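Local coordinates for protein ESSB (Geobacillus thermodenitrificans, PDB 4ANO) that is an integral membrane component of the type VII secretion system, represented here by its cytoplasmic part, at residues E41-L45 / V130-L134; F108-P112 / E147-T151. All coordinates share one frame; numbering follows the deposited sequence.

Contact 1: E41-L45 / V130-L134; sequences ELEVL and VKESL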
loop_
_atom_site.group_PDB
_atom_site.type_symbol
_atom_site.label_atom_id
_atom_site.label_comp_id
_atom_site.label_asym_id
_atom_site.label_seq_id
_atom_site.Cartn_x
_atom_site.Cartn_y
_atom_site.Cartn_z
ATOM N N GLU A 41 -21.689 -4.659 -9.445
ATOM C CA GLU A 41 -20.230 -4.732 -9.739
ATOM C C GLU A 41 -19.386 -4.572 -8.509
ATOM O O GLU A 41 -18.260 -5.069 -8.510
ATOM C CB GLU A 41 -19.804 -3.629 -10.717
ATOM C CG GLU A 41 -20.519 -3.703 -12.087
ATOM C CD GLU A 41 -20.552 -2.403 -12.899
ATOM O OE1 GLU A 41 -19.846 -1.416 -12.618
ATOM O OE2 GLU A 41 -21.338 -2.390 -13.871
ATOM N N LEU A 42 -19.913 -3.870 -7.479
ATOM C CA LEU A 42 -19.136 -3.587 -6.244
ATOM C C LEU A 42 -19.192 -4.728 -5.226
ATOM O O LEU A 42 -18.487 -4.710 -4.212
ATOM C CB LEU A 42 -19.591 -2.248 -5.596
ATOM C CG LEU A 42 -19.474 -1.030 -6.494
ATOM C CD1 LEU A 42 -19.593 0.187 -5.557
ATOM C CD2 LEU A 42 -18.067 -1.024 -7.255
ATOM N N GLU A 43 -20.019 -5.728 -5.487
ATOM C CA GLU A 43 -20.194 -6.853 -4.531
ATOM C C GLU A 43 -18.864 -7.586 -4.309
ATOM O O GLU A 43 -18.624 -8.081 -3.167
ATOM C CB GLU A 43 -21.412 -7.757 -4.925
ATOM C CG GLU A 43 -21.771 -8.897 -3.845
ATOM C CD GLU A 43 -20.696 -9.927 -3.647
ATOM O OE1 GLU A 43 -20.040 -10.273 -4.655
ATOM O OE2 GLU A 43 -20.511 -10.444 -2.486
ATOM N N VAL A 44 -17.964 -7.577 -5.315
ATOM C CA VAL A 44 -16.645 -8.217 -5.194
ATOM C C VAL A 44 -15.847 -7.631 -3.994
ATOM O O VAL A 44 -14.953 -8.276 -3.488
ATOM C CB VAL A 44 -15.890 -8.109 -6.504
ATOM C CG1 VAL A 44 -15.418 -6.650 -6.828
ATOM C CG2 VAL A 44 -14.761 -9.114 -6.558
ATOM N N LEU A 45 -16.222 -6.430 -3.520
ATOM C CA LEU A 45 -15.446 -5.768 -2.476
ATOM C C LEU A 45 -15.752 -6.456 -1.157
ATOM O O LEU A 45 -14.943 -6.299 -0.226
ATOM C CB LEU A 45 -15.812 -4.280 -2.375
ATOM C CG LEU A 45 -15.208 -3.362 -3.511
ATOM C CD1 LEU A 45 -15.638 -1.844 -3.238
ATOM C CD2 LEU A 45 -13.685 -3.492 -3.471
ATOM N N VAL A 130 -12.135 -1.400 -8.278
ATOM C CA VAL A 130 -12.785 -2.385 -9.114
ATOM C C VAL A 130 -12.708 -1.993 -10.527
ATOM O O VAL A 130 -13.080 -0.892 -10.932
ATOM C CB VAL A 130 -14.281 -2.532 -8.717
ATOM C CG1 VAL A 130 -14.950 -3.678 -9.519
ATOM C CG2 VAL A 130 -14.344 -2.806 -7.216
ATOM N N LYS A 131 -12.115 -2.899 -11.304
ATOM C CA LYS A 131 -11.969 -2.588 -12.747
ATOM C C LYS A 131 -13.238 -2.129 -13.434
ATOM O O LYS A 131 -14.292 -2.776 -13.319
ATOM C CB LYS A 131 -11.310 -3.776 -13.430
ATOM C CG LYS A 131 -10.740 -3.441 -14.895
ATOM C CD LYS A 131 -10.266 -4.768 -15.565
ATOM C CE LYS A 131 -10.193 -4.712 -17.111
ATOM N NZ LYS A 131 -10.073 -3.340 -17.697
ATOM N N GLU A 132 -13.122 -0.983 -14.133
ATOM C CA GLU A 132 -14.231 -0.318 -14.904
ATOM C C GLU A 132 -15.422 0.115 -13.993
ATOM O O GLU A 132 -16.554 0.327 -14.458
ATOM C CB GLU A 132 -14.744 -1.279 -15.981
ATOM C CG GLU A 132 -13.795 -1.527 -17.128
ATOM C CD GLU A 132 -14.450 -2.197 -18.291
ATOM O OE1 GLU A 132 -14.866 -3.388 -18.174
ATOM O OE2 GLU A 132 -14.517 -1.514 -19.350
ATOM N N SER A 133 -15.188 0.229 -12.671
ATOM C CA SER A 133 -16.250 0.526 -11.775
ATOM C C SER A 133 -15.897 1.585 -10.705
ATOM O O SER A 133 -16.646 2.505 -10.473
ATOM C CB SER A 133 -16.776 -0.739 -11.083
ATOM O OG SER A 133 -17.332 -1.686 -11.985
ATOM N N LEU A 134 -14.782 1.434 -9.996
ATOM C CA LEU A 134 -14.527 2.235 -8.810
ATOM C C LEU A 134 -13.027 2.448 -8.753
ATOM O O LEU A 134 -12.274 1.533 -8.787
ATOM C CB LEU A 134 -14.994 1.450 -7.538
ATOM C CG LEU A 134 -14.847 2.251 -6.255
ATOM C CD1 LEU A 134 -16.093 3.240 -6.270
ATOM C CD2 LEU A 134 -14.973 1.349 -5.037
#
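Glu41 faces Ser133 and Leu42 faces Val130, their CA atoms 6.9 and 7.1 Å apart, where the 3-10 turn 41-45 lies against the bulged turn 130-134. In that turn Ser133 and Leu134 both sit opposite Val130, whose O accepts from the two backbone N-H groups; this is a classic beta bulge, and it turns both side chains to the 3-10 turn. The polar bridge is a short one: Ser133 OG donates to Glu41 OE1 at 2.6 Å, coming from above the carboxylate, 36° out of its plane. Glu41 places its CG beside its own N (chi1 -60°) and then runs extended, laying CB and CG past the serine hydroxyl before the carboxylate closes on it. Its two oxygens also accept from the backbone N atoms of Gln37 and Asp38, so Ser133 and two earlier N-H groups hold the carboxylate; an alanine here would probably leave the Ser133 hydroxyl and these two N-H groups without their acceptor. The remainder of the contact is apolar. Val130 is central to it and buries the most surface: its CG2 lies 3.8 Å from Leu45 CG, while its CG1 rests 3.7 Å from Glu41 O. Val44 meets Val130 tip to tip, CG1 to CG2 at 4.0 Å. The side chains of Leu42 and Leu45 each cross that of Leu134 at about a right angle, Leu42 through CD2 on CB and Leu45 with CD1 3.7 Å from Leu134 CD2. Farther out, Leu42 and Leu45 also pack on strand 53-58, the edge of the four-stranded antiparallel sheet. Arg105 bonds to Glu41 O and touches Val44 and Val130, and Leu106 of strand 106-107, the partner of strand 129-130, covers Val44.

Contact 2: F108-P112 / E147-T151; sequences FIVCP and EVKAT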
loop_
_atom_site.group_PDB
_atom_site.type_symbol
_atom_site.label_atom_id
_atom_site.label_comp_id
_atom_site.label_asym_id
_atom_site.label_seq_id
_atom_site.Cartn_x
_atom_site.Cartn_y
_atom_site.Cartn_z
ATOM N N PHE A 108 -5.221 -2.727 -7.087
ATOM C CA PHE A 108 -4.631 -2.251 -5.820
ATOM C C PHE A 108 -3.936 -0.894 -5.920
ATOM O O PHE A 108 -3.312 -0.594 -6.960
ATOM C CB PHE A 108 -3.701 -3.337 -5.263
ATOM C CG PHE A 108 -4.461 -4.587 -4.890
ATOM C CD1 PHE A 108 -5.068 -4.682 -3.660
ATOM C CD2 PHE A 108 -4.654 -5.616 -5.833
ATOM C CE1 PHE A 108 -5.816 -5.822 -3.320
ATOM C CE2 PHE A 108 -5.425 -6.759 -5.522
ATOM C CZ PHE A 108 -5.993 -6.862 -4.269
ATOM N N ILE A 109 -4.196 -0.037 -4.929
ATOM C CA ILE A 109 -3.493 1.277 -4.769
ATOM C C ILE A 109 -2.642 1.176 -3.519
ATOM O O ILE A 109 -3.149 0.889 -2.395
ATOM C CB ILE A 109 -4.435 2.518 -4.777
ATOM C CG1 ILE A 109 -3.684 3.825 -4.348
ATOM C CG2 ILE A 109 -5.724 2.344 -3.829
ATOM C CD1 ILE A 109 -4.485 5.084 -4.812
ATOM N N VAL A 110 -1.321 1.453 -3.683
ATOM C CA VAL A 110 -0.378 1.193 -2.606
ATOM C C VAL A 110 0.148 2.519 -2.046
ATOM O O VAL A 110 0.771 3.353 -2.733
ATOM C CB VAL A 110 0.803 0.321 -3.085
ATOM C CG1 VAL A 110 1.811 0.135 -1.957
ATOM C CG2 VAL A 110 0.267 -1.013 -3.646
ATOM N N CYS A 111 -0.092 2.760 -0.762
ATOM C CA CYS A 111 0.440 3.916 -0.074
ATOM C C CYS A 111 0.289 3.645 1.428
ATOM O O CYS A 111 -0.509 2.789 1.776
ATOM C CB CYS A 111 -0.110 5.243 -0.548
ATOM S SG CYS A 111 -1.965 5.277 -0.212
ATOM N N PRO A 112 1.020 4.359 2.288
ATOM C CA PRO A 112 1.005 4.042 3.724
ATOM C C PRO A 112 -0.385 4.206 4.335
ATOM O O PRO A 112 -0.737 3.364 5.184
ATOM C CB PRO A 112 2.025 5.073 4.321
ATOM C CG PRO A 112 3.056 5.131 3.193
ATOM C CD PRO A 112 2.202 5.168 1.912
ATOM N N GLU A 147 4.372 3.622 -6.872
ATOM C CA GLU A 147 3.786 3.604 -5.517
ATOM C C GLU A 147 4.451 2.598 -4.604
ATOM O O GLU A 147 4.659 2.842 -3.376
ATOM C CB GLU A 147 2.293 3.144 -5.591
ATOM C CG GLU A 147 1.378 4.202 -6.121
ATOM C CD GLU A 147 -0.041 3.727 -6.378
ATOM O OE1 GLU A 147 -0.397 2.502 -6.295
ATOM O OE2 GLU A 147 -0.830 4.607 -6.704
ATOM N N VAL A 148 4.685 1.409 -5.140
ATOM C CA VAL A 148 5.341 0.387 -4.341
ATOM C C VAL A 148 6.762 0.792 -3.905
ATOM O O VAL A 148 7.133 0.641 -2.740
ATOM C CB VAL A 148 5.386 -0.998 -5.104
ATOM C CG1 VAL A 148 6.349 -2.017 -4.420
ATOM C CG2 VAL A 148 3.959 -1.674 -5.169
ATOM N N LYS A 149 7.532 1.376 -4.849
ATOM C CA LYS A 149 8.916 1.805 -4.555
ATOM C C LYS A 149 8.869 2.881 -3.440
ATOM O O LYS A 149 9.632 2.801 -2.450
ATOM C CB LYS A 149 9.568 2.367 -5.816
ATOM C CG LYS A 149 10.011 1.258 -6.824
ATOM C CD LYS A 149 10.415 1.955 -8.165
ATOM C CE LYS A 149 11.096 1.001 -9.154
ATOM N NZ LYS A 149 11.266 1.689 -10.497
ATOM N N ALA A 150 7.942 3.834 -3.588
ATOM C CA ALA A 150 7.870 4.931 -2.626
ATOM C C ALA A 150 7.447 4.380 -1.268
ATOM O O ALA A 150 7.918 4.844 -0.220
ATOM C CB ALA A 150 6.969 6.020 -3.080
ATOM N N THR A 151 6.447 3.483 -1.283
ATOM C CA THR A 151 5.922 2.877 -0.016
ATOM C C THR A 151 6.990 2.037 0.702
ATOM O O THR A 151 7.220 2.119 1.933
ATOM C CB THR A 151 4.669 2.054 -0.258
ATOM O OG1 THR A 151 3.695 2.953 -0.809
ATOM C CG2 THR A 151 4.198 1.451 1.076
HETATM O O HOH W 1 -1.850 1.536 -8.265
#
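Glu147 reaches from helix 141-155 to the extended backbone of 108-111 and accepts the N-H of Val110 on OE1, 3.0 Å from Val110 N. The bond is nearly straight at the hydrogen (177°), yet the donor stands well above the carboxylate, 61° out of its plane. Glu147 CB already lies 3.2 Å from Val110 O; CG beside its own N (chi1 -75°) and an extended chain then carry the carboxylate on toward Ile109. A water donates to Glu147 OE1 at 2.6 Å and also to Phe108 O, tying a second peptide to the same oxygen. The other oxygen, OE2, is hydrogen-bonded to Tyr10 OH, and Ile109 CG1 lies 3.8 Å from Glu147 OE2, its side chain slanting across the acid. This buried carboxylate thus has partners for both oxygens. Val110 splits its branches over the helix: CG1 lies 3.6 Å from Thr151 OG1, and CG2 touches Val148 CG2 at 4.0 Å. Thr151 turns OG1 beside its own N, back along the helix, and donates to Glu147 O at 2.7 Å. That carbonyl also takes the helical bond of Thr151 N, the two donors coming from opposite faces of its plane. With its proton used inside the helix, the hydroxyl packs against Cys111 CA and the CD edge of Pro112, which slides past it in the opposite direction. Phe162 closes over Pro112 and Thr151, while Val95 and Val98 of helix 84-98 lie on Val148. A buried glutamate on helix 141-155 thus ties the extended chain after strand 106-107 to the helical part of the domain, consistent with the protein-kinase-like relationship of this family.

In the fold
Contact 1 and contact 2 have centres 20 Å apart and do not touch, their nearest atoms being about 7 Å from each other. Along the chain their segments alternate, 41-45, 108-112, 130-134 and 147-151. Strands 106-107 and 129-130 pair with each other and join the two places: the first leads straight into 108-112, and the second ends in the bulge of 130-134. Contact 2 lies near the centre of the chain, about 4 Å from it, among helices; contact 1 is 19 Å out, beside the four-stranded sheet. The bound sodium ion is about 14 Å from the side chain of Glu147, so that side chain does not ligate it.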